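Side-chain contact in universal stress protein MJ0577 (Methanocaldococcus jannaschii, PDB 1MJH), which binds ATP and one manganese ion per subunit as a homodimer of the universal stress protein family: residues E110-I115 with E144-K149. Numbering follows the deposited sequence.
Sequences EEIVKI and ENVIKK
Val146 meets Ile112 and Val113 where helix 108-118 packs beside helix 141-149. The two helices run broadly the same way, with an angle of 37° between the short segments and axes 9.4 Å apart. No hydrogen bond joins the segments, and the touching groups are mostly methyls.

CG2 of Val146 reaches both residues of the other helix. It lies 3.8 Å from CG2 of Ile112, and CB of Ile112 is nearly as near. The two side chains cross at about a right angle and meet through their CG2 methyls. Ile112 can offer CG2 because this methyl stands anti to the backbone N, while CG1 lies anti to the carbonyl carbon (chi1 -64°). Ile112 also packs on Leu9, Pro11 and Leu39 of the parallel sheet and touches the bound ATP. Val146 in turn rests on Val154 of strand 154-157.

Val113 sits one residue further along. Its CG2 touches Val146 twice, at CA (4.1 Å) and at CG2 (4.2 Å). The same methyl packs against the side of Lys149, 4.2 Å from its CB. With chi1 at 172°, the other methyl, CG1, is anti to the backbone N and comes 4.1 Å from the carbonyl O of Lys149.

Glu110 and Lys149 are both exposed and carry opposite charges. OE2 of Glu110 and NZ of Lys149 remain 5.1 Å apart, so any attraction is probably modest. On helix 141-149, Lys148 NZ forms a salt bridge with Glu144 OE2 at 2.7 Å; the oxygen accepts through its anti lone pair.

With no hydrogen bond or salt bridge across the segments, the contact rests on van der Waals packing. It is buried at Ile112 and Val146 and more open toward Val113 and Lys149, and Ile112 is also part of the ATP pocket.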
loop_
_atom_site.group_PDB
_atom_site.type_symbol
_atom_site.label_atom_id
_atom_site.label_comp_id
_atom_site.label_asym_id
_atom_site.label_seq_id
_atom_site.Cartn_x
_atom_site.Cartn_y
_atom_site.Cartn_z
ATOM N N GLU B 110 -16.581 3.914 -2.218
ATOM C CA GLU B 110 -17.154 3.311 -3.445
ATOM C C GLU B 110 -16.694 3.981 -4.704
ATOM O O GLU B 110 -16.374 3.313 -5.680
ATOM C CB GLU B 110 -18.695 3.332 -3.334
ATOM C CG GLU B 110 -19.219 2.488 -2.190
ATOM C CD GLU B 110 -20.710 2.216 -2.178
ATOM O OE1 GLU B 110 -21.476 2.870 -2.909
ATOM O OE2 GLU B 110 -21.167 1.331 -1.420
ATOM N N GLU B 111 -16.594 5.334 -4.704
ATOM C CA GLU B 111 -16.128 6.022 -5.880
ATOM C C GLU B 111 -14.666 5.788 -6.154
ATOM O O GLU B 111 -14.230 5.739 -7.319
ATOM C CB GLU B 111 -16.402 7.551 -5.778
ATOM C CG GLU B 111 -17.899 7.862 -5.721
ATOM C CD GLU B 111 -18.515 7.711 -7.107
ATOM O OE1 GLU B 111 -17.834 7.710 -8.137
ATOM O OE2 GLU B 111 -19.758 7.584 -7.083
ATOM N N ILE B 112 -13.829 5.680 -5.089
ATOM C CA ILE B 112 -12.406 5.410 -5.346
ATOM C C ILE B 112 -12.230 4.070 -6.028
ATOM O O ILE B 112 -11.487 3.933 -6.986
ATOM C CB ILE B 112 -11.629 5.483 -4.021
ATOM C CG1 ILE B 112 -11.715 6.920 -3.477
ATOM C CG2 ILE B 112 -10.172 5.023 -4.184
ATOM C CD1 ILE B 112 -11.219 7.027 -2.003
ATOM N N VAL B 113 -12.989 3.060 -5.507
ATOM C CA VAL B 113 -12.877 1.725 -6.111
ATOM C C VAL B 113 -13.371 1.732 -7.559
ATOM O O VAL B 113 -12.727 1.157 -8.428
ATOM C CB VAL B 113 -13.682 0.727 -5.267
ATOM C CG1 VAL B 113 -13.783 -0.645 -5.945
ATOM C CG2 VAL B 113 -12.966 0.538 -3.903
ATOM N N LYS B 114 -14.490 2.393 -7.799
ATOM C CA LYS B 114 -15.074 2.422 -9.147
ATOM C C LYS B 114 -14.170 3.113 -10.155
ATOM O O LYS B 114 -13.942 2.660 -11.286
ATOM C CB LYS B 114 -16.451 3.084 -9.045
ATOM C CG LYS B 114 -17.036 3.539 -10.359
ATOM C CD LYS B 114 -18.443 4.112 -10.146
ATOM C CE LYS B 114 -18.697 5.129 -11.256
ATOM N NZ LYS B 114 -20.001 5.830 -11.096
ATOM N N ILE B 115 -13.642 4.282 -9.757
ATOM C CA ILE B 115 -12.812 5.081 -10.632
ATOM C C ILE B 115 -11.459 4.457 -10.824
ATOM O O ILE B 115 -10.913 4.452 -11.924
ATOM C CB ILE B 115 -12.759 6.547 -10.111
ATOM C CG1 ILE B 115 -14.125 7.218 -10.359
ATOM C CG2 ILE B 115 -11.639 7.278 -10.851
ATOM C CD1 ILE B 115 -14.254 8.580 -9.689
ATOM N N GLU B 144 -9.372 1.353 4.642
ATOM C CA GLU B 144 -9.666 -0.068 4.882
ATOM C C GLU B 144 -10.658 -0.617 3.854
ATOM O O GLU B 144 -10.408 -1.692 3.339
ATOM C CB GLU B 144 -10.231 -0.235 6.302
ATOM C CG GLU B 144 -10.323 -1.767 6.577
ATOM C CD GLU B 144 -10.677 -2.066 8.007
ATOM O OE1 GLU B 144 -10.598 -1.187 8.889
ATOM O OE2 GLU B 144 -11.053 -3.240 8.290
ATOM N N ASN B 145 -11.701 0.139 3.517
ATOM C CA ASN B 145 -12.622 -0.373 2.466
ATOM C C ASN B 145 -11.993 -0.440 1.095
ATOM O O ASN B 145 -12.298 -1.358 0.314
ATOM C CB ASN B 145 -13.815 0.586 2.374
ATOM C CG ASN B 145 -14.940 0.299 3.315
ATOM O OD1 ASN B 145 -15.526 -0.796 3.354
ATOM N ND2 ASN B 145 -15.327 1.304 4.119
ATOM N N VAL B 146 -11.155 0.550 0.708
ATOM C CA VAL B 146 -10.526 0.446 -0.613
ATOM C C VAL B 146 -9.570 -0.727 -0.696
ATOM O O VAL B 146 -9.534 -1.432 -1.728
ATOM C CB VAL B 146 -9.771 1.765 -0.939
ATOM C CG1 VAL B 146 -8.864 1.565 -2.157
ATOM C CG2 VAL B 146 -10.844 2.857 -1.085
ATOM N N ILE B 147 -8.786 -1.011 0.363
ATOM C CA ILE B 147 -7.892 -2.164 0.249
ATOM C C ILE B 147 -8.707 -3.462 0.101
ATOM O O ILE B 147 -8.299 -4.368 -0.639
ATOM C CB ILE B 147 -7.005 -2.247 1.519
ATOM C CG1 ILE B 147 -5.978 -1.083 1.493
ATOM C CG2 ILE B 147 -6.318 -3.593 1.622
ATOM C CD1 ILE B 147 -5.383 -0.985 2.913
ATOM N N LYS B 148 -9.752 -3.612 0.878
ATOM C CA LYS B 148 -10.570 -4.835 0.889
ATOM C C LYS B 148 -11.426 -4.954 -0.373
ATOM O O LYS B 148 -11.728 -6.083 -0.725
ATOM C CB LYS B 148 -11.520 -4.834 2.095
ATOM C CG LYS B 148 -10.699 -5.022 3.390
ATOM C CD LYS B 148 -11.540 -5.133 4.626
ATOM C CE LYS B 148 -10.690 -5.643 5.804
ATOM N NZ LYS B 148 -11.613 -5.585 7.011
ATOM N N LYS B 149 -11.783 -3.819 -0.970
ATOM C CA LYS B 149 -12.747 -3.999 -2.106
ATOM C C LYS B 149 -12.082 -3.841 -3.434
ATOM O O LYS B 149 -12.697 -4.271 -4.436
ATOM C CB LYS B 149 -13.916 -3.038 -1.881
ATOM C CG LYS B 149 -14.880 -3.438 -0.754
ATOM C CD LYS B 149 -15.865 -2.325 -0.435
ATOM C CE LYS B 149 -16.630 -2.558 0.854
ATOM N NZ LYS B 149 -17.778 -1.616 0.968
#